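Alpha/beta hydrolase fold-3 domain protein (Sulfolobus islandicus, PDB 5LK6) probably hydrolyses carboxylic ester bonds as a thermostable lipase or carboxylesterase of the alpha/beta hydrolase fold. Local coordinates at residues V27-V41 with V83-A96. Sequence-based numbering, arbitrary orientation.
Sequences VRKIFRQLASAAPKV and VIGDVESYDPLCRA
Phe-31 is the buried centre of this contact, leaving helix 24-36 with CG anti to the backbone N (chi1 173°) and reaching the loop ahead of helix 91-101. Its rim meets the rim of Tyr-90, CZ to CE1 3.5 Å, the planes inclined at 31° and neither ring over the other's face. Ser-89 OG lies at the Phe-31 edge, Ile-84 CD1 rests near CB, and Ala-35 CB, from the same helix, lies over one face, offset toward the rim. Farther along, Pro-92 CB packs on Ala-38 CB at 3.6 Å. At one end the extended Arg-28 chain delivers NE and NH2 side-on to a single acceptor, Val-83 O, which lies in the guanidinium plane; NH2 also pairs with Glu-115.

Two exposed side chains are held more loosely. Arg-32 NH2 approaches Asp-86 OD2 at 3.3 Å from above the carboxylate, the two planes almost perpendicular, while Glu-88 CB covers one guanidinium face. Lys-40 NZ makes a weak bond to Asp-91 OD2. That carboxylate is itself buried and firmly held, OD2 by Arg-95 NE at 2.9 Å and OD1 by Arg-61 and Tyr-63. Arg-95 NH1 continues to Val-41 O, 3.0 Å away, and a water joins Pro-39 O, Val-41 N and Pro-92 O.

Tyr-90, N-cap of helix 91-101, bonds through OH to Asp-150 within the presumed nucleophile elbow (GxSxG). The arrangement thus illustrates how an N-terminal helix can cover the loop beside the probable catalytic centre of an alpha/beta hydrolase.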
# COMPACT_ATOMS: atom_id res chain seq x y z
N VAL A 27 17.82 1.15 -26.72
CA VAL A 27 17.05 1.34 -25.46
C VAL A 27 16.31 0.07 -25.02
O VAL A 27 16.17 -0.19 -23.83
CB VAL A 27 16.11 2.55 -25.44
CG1 VAL A 27 16.88 3.85 -25.60
CG2 VAL A 27 15.01 2.43 -26.46
N ARG A 28 15.86 -0.71 -25.96
CA ARG A 28 15.34 -2.02 -25.62
C ARG A 28 16.40 -2.85 -24.90
O ARG A 28 16.06 -3.46 -23.89
CB ARG A 28 14.86 -2.75 -26.86
CG ARG A 28 13.55 -2.17 -27.33
CD ARG A 28 13.12 -2.72 -28.69
NE ARG A 28 11.81 -2.18 -29.01
CZ ARG A 28 11.21 -2.27 -30.17
NH1 ARG A 28 11.78 -2.88 -31.19
NH2 ARG A 28 10.02 -1.71 -30.30
N LYS A 29 17.65 -2.82 -25.39
CA LYS A 29 18.70 -3.64 -24.81
C LYS A 29 18.95 -3.10 -23.39
O LYS A 29 18.92 -3.89 -22.41
CB LYS A 29 19.95 -3.79 -25.73
CG LYS A 29 21.29 -4.30 -25.11
CD LYS A 29 22.05 -5.47 -25.82
CE LYS A 29 22.65 -5.18 -27.21
NZ LYS A 29 24.09 -4.79 -27.17
N ILE A 30 19.13 -1.79 -23.26
CA ILE A 30 19.43 -1.22 -21.94
C ILE A 30 18.31 -1.53 -20.90
O ILE A 30 18.63 -1.89 -19.76
CB ILE A 30 19.74 0.29 -22.01
CG1 ILE A 30 21.06 0.49 -22.74
CG2 ILE A 30 19.78 0.91 -20.61
CD1 ILE A 30 21.34 1.92 -23.10
N PHE A 31 17.03 -1.45 -21.30
CA PHE A 31 15.98 -1.75 -20.35
C PHE A 31 15.94 -3.25 -19.99
O PHE A 31 15.76 -3.58 -18.82
CB PHE A 31 14.61 -1.24 -20.80
CG PHE A 31 13.50 -1.67 -19.91
CD1 PHE A 31 13.22 -0.95 -18.75
CD2 PHE A 31 12.80 -2.83 -20.19
CE1 PHE A 31 12.24 -1.38 -17.88
CE2 PHE A 31 11.83 -3.28 -19.32
CZ PHE A 31 11.54 -2.54 -18.18
N ARG A 32 16.06 -4.14 -21.00
CA ARG A 32 16.29 -5.60 -20.78
C ARG A 32 17.36 -5.88 -19.74
O ARG A 32 17.10 -6.71 -18.89
CB ARG A 32 16.73 -6.36 -22.05
CG ARG A 32 15.68 -7.10 -22.83
CD ARG A 32 16.23 -8.36 -23.51
NE ARG A 32 15.17 -8.96 -24.35
CZ ARG A 32 14.87 -10.27 -24.50
NH1 ARG A 32 15.54 -11.26 -23.86
NH2 ARG A 32 13.85 -10.60 -25.33
N GLN A 33 18.53 -5.23 -19.84
CA GLN A 33 19.63 -5.45 -18.91
C GLN A 33 19.28 -5.01 -17.52
O GLN A 33 19.54 -5.73 -16.57
CB GLN A 33 20.88 -4.66 -19.26
CG GLN A 33 21.84 -5.32 -20.23
CD GLN A 33 22.70 -4.32 -21.10
OE1 GLN A 33 22.78 -3.07 -20.87
NE2 GLN A 33 23.33 -4.90 -22.12
N LEU A 34 18.74 -3.79 -17.37
CA LEU A 34 18.35 -3.29 -16.04
C LEU A 34 17.29 -4.17 -15.32
O LEU A 34 17.36 -4.33 -14.11
CB LEU A 34 17.86 -1.84 -16.11
CG LEU A 34 18.95 -0.83 -16.51
CD1 LEU A 34 18.31 0.56 -16.54
CD2 LEU A 34 20.19 -0.86 -15.62
N ALA A 35 16.34 -4.70 -16.07
CA ALA A 35 15.27 -5.46 -15.51
C ALA A 35 15.59 -6.93 -15.30
O ALA A 35 14.96 -7.57 -14.45
CB ALA A 35 14.07 -5.34 -16.40
N SER A 36 16.50 -7.46 -16.09
CA SER A 36 17.11 -8.82 -15.88
C SER A 36 18.00 -8.94 -14.66
O SER A 36 18.22 -10.03 -14.20
CB SER A 36 17.99 -9.23 -17.07
OG SER A 36 17.12 -9.33 -18.18
N ALA A 37 18.54 -7.85 -14.14
CA ALA A 37 19.26 -7.89 -12.87
C ALA A 37 18.44 -8.46 -11.70
O ALA A 37 19.00 -8.86 -10.71
CB ALA A 37 19.76 -6.48 -12.50
N ALA A 38 17.13 -8.44 -11.76
CA ALA A 38 16.32 -9.04 -10.71
C ALA A 38 16.41 -10.59 -10.76
O ALA A 38 16.39 -11.17 -11.81
CB ALA A 38 14.86 -8.56 -10.78
N PRO A 39 16.51 -11.25 -9.60
CA PRO A 39 16.32 -12.69 -9.61
C PRO A 39 14.89 -13.13 -10.00
O PRO A 39 13.92 -12.37 -9.92
CB PRO A 39 16.56 -13.05 -8.14
CG PRO A 39 16.00 -11.85 -7.40
CD PRO A 39 16.63 -10.75 -8.21
N LYS A 40 14.80 -14.39 -10.41
CA LYS A 40 13.54 -15.02 -10.80
C LYS A 40 13.10 -16.02 -9.73
O LYS A 40 13.65 -17.09 -9.66
CB LYS A 40 13.80 -15.78 -12.10
CG LYS A 40 14.18 -14.87 -13.24
CD LYS A 40 14.37 -15.61 -14.54
CE LYS A 40 14.80 -14.64 -15.61
NZ LYS A 40 14.45 -15.21 -16.93
N VAL A 41 12.11 -15.70 -8.89
CA VAL A 41 11.64 -16.72 -7.94
C VAL A 41 11.14 -17.96 -8.71
O VAL A 41 10.61 -17.80 -9.79
CB VAL A 41 10.60 -16.20 -6.92
CG1 VAL A 41 11.23 -15.06 -6.14
CG2 VAL A 41 9.32 -15.72 -7.60
N VAL A 83 6.83 0.94 -26.56
CA VAL A 83 7.96 0.81 -27.41
C VAL A 83 9.01 -0.19 -26.85
O VAL A 83 9.62 -0.91 -27.62
CB VAL A 83 8.64 2.17 -27.65
CG1 VAL A 83 9.92 2.01 -28.43
CG2 VAL A 83 7.71 3.11 -28.39
N ILE A 84 9.27 -0.20 -25.55
CA ILE A 84 10.28 -1.10 -24.95
C ILE A 84 9.55 -2.07 -24.01
O ILE A 84 8.30 -2.10 -23.96
CB ILE A 84 11.42 -0.34 -24.27
CG1 ILE A 84 11.00 0.29 -22.94
CG2 ILE A 84 11.96 0.70 -25.23
CD1 ILE A 84 12.09 1.17 -22.33
N GLY A 85 10.34 -2.91 -23.37
CA GLY A 85 9.80 -3.97 -22.58
C GLY A 85 9.28 -5.10 -23.45
O GLY A 85 9.14 -4.97 -24.68
N ASP A 86 9.00 -6.21 -22.78
CA ASP A 86 8.55 -7.48 -23.40
C ASP A 86 8.47 -8.55 -22.33
O ASP A 86 8.89 -8.35 -21.20
CB ASP A 86 9.44 -7.95 -24.59
CG ASP A 86 10.92 -8.08 -24.25
OD1 ASP A 86 11.34 -8.16 -23.07
OD2 ASP A 86 11.67 -8.14 -25.26
N VAL A 87 7.88 -9.68 -22.68
CA VAL A 87 7.75 -10.82 -21.79
C VAL A 87 9.07 -11.21 -21.13
O VAL A 87 9.08 -11.44 -19.93
CB VAL A 87 7.09 -11.98 -22.53
CG1 VAL A 87 7.27 -13.31 -21.82
CG2 VAL A 87 5.61 -11.68 -22.67
N GLU A 88 10.16 -11.24 -21.87
CA GLU A 88 11.43 -11.71 -21.31
C GLU A 88 11.90 -10.74 -20.25
O GLU A 88 12.16 -11.14 -19.11
CB GLU A 88 12.49 -12.01 -22.40
CG GLU A 88 12.37 -13.37 -23.13
CD GLU A 88 12.73 -14.68 -22.28
OE1 GLU A 88 12.84 -14.71 -20.97
OE2 GLU A 88 12.90 -15.76 -22.94
N SER A 89 11.96 -9.46 -20.58
CA SER A 89 12.37 -8.42 -19.62
C SER A 89 11.45 -8.33 -18.39
O SER A 89 11.94 -7.99 -17.32
CB SER A 89 12.44 -7.03 -20.28
OG SER A 89 11.18 -6.55 -20.78
N TYR A 90 10.17 -8.66 -18.53
CA TYR A 90 9.22 -8.59 -17.42
C TYR A 90 9.09 -9.87 -16.58
O TYR A 90 8.26 -9.96 -15.64
CB TYR A 90 7.85 -8.11 -17.93
CG TYR A 90 7.76 -6.58 -17.82
CD1 TYR A 90 8.58 -5.76 -18.59
CD2 TYR A 90 6.94 -5.99 -16.91
CE1 TYR A 90 8.54 -4.39 -18.46
CE2 TYR A 90 6.90 -4.62 -16.78
CZ TYR A 90 7.70 -3.83 -17.56
OH TYR A 90 7.63 -2.48 -17.41
N ASP A 91 9.94 -10.84 -16.89
CA ASP A 91 9.80 -12.15 -16.37
C ASP A 91 10.07 -12.18 -14.83
O ASP A 91 9.29 -12.80 -14.09
CB ASP A 91 10.69 -13.12 -17.20
CG ASP A 91 10.55 -14.61 -16.77
OD1 ASP A 91 9.64 -15.33 -17.28
OD2 ASP A 91 11.40 -14.99 -15.90
N PRO A 92 11.11 -11.48 -14.35
CA PRO A 92 11.25 -11.38 -12.91
C PRO A 92 10.05 -10.77 -12.15
O PRO A 92 9.63 -11.30 -11.11
CB PRO A 92 12.50 -10.52 -12.73
CG PRO A 92 13.31 -10.80 -13.93
CD PRO A 92 12.29 -10.92 -15.03
N LEU A 93 9.49 -9.70 -12.68
CA LEU A 93 8.35 -9.11 -12.02
C LEU A 93 7.13 -10.04 -12.06
O LEU A 93 6.40 -10.13 -11.09
CB LEU A 93 8.04 -7.76 -12.67
CG LEU A 93 6.81 -7.01 -12.19
CD1 LEU A 93 6.87 -6.70 -10.72
CD2 LEU A 93 6.69 -5.73 -13.01
N CYS A 94 6.90 -10.68 -13.21
CA CYS A 94 5.68 -11.44 -13.39
C CYS A 94 5.76 -12.65 -12.52
O CYS A 94 4.77 -13.05 -11.95
CB CYS A 94 5.47 -11.86 -14.83
SG CYS A 94 4.81 -10.52 -15.84
N ARG A 95 6.96 -13.21 -12.40
CA ARG A 95 7.19 -14.32 -11.46
C ARG A 95 6.87 -13.93 -10.06
O ARG A 95 6.23 -14.67 -9.37
CB ARG A 95 8.65 -14.81 -11.51
CG ARG A 95 8.95 -15.73 -12.69
CD ARG A 95 10.45 -15.92 -12.82
NE ARG A 95 10.71 -16.90 -13.87
CZ ARG A 95 10.59 -18.22 -13.74
NH1 ARG A 95 10.27 -18.80 -12.59
NH2 ARG A 95 10.81 -18.97 -14.80
N ALA A 96 7.33 -12.74 -9.65
CA ALA A 96 7.14 -12.23 -8.30
C ALA A 96 5.68 -11.94 -8.02
O ALA A 96 5.20 -12.19 -6.92
CB ALA A 96 7.97 -10.99 -8.07
O HOH W 1 13.16 -3.71 -23.59
O HOH W 2 11.27 -12.83 -9.68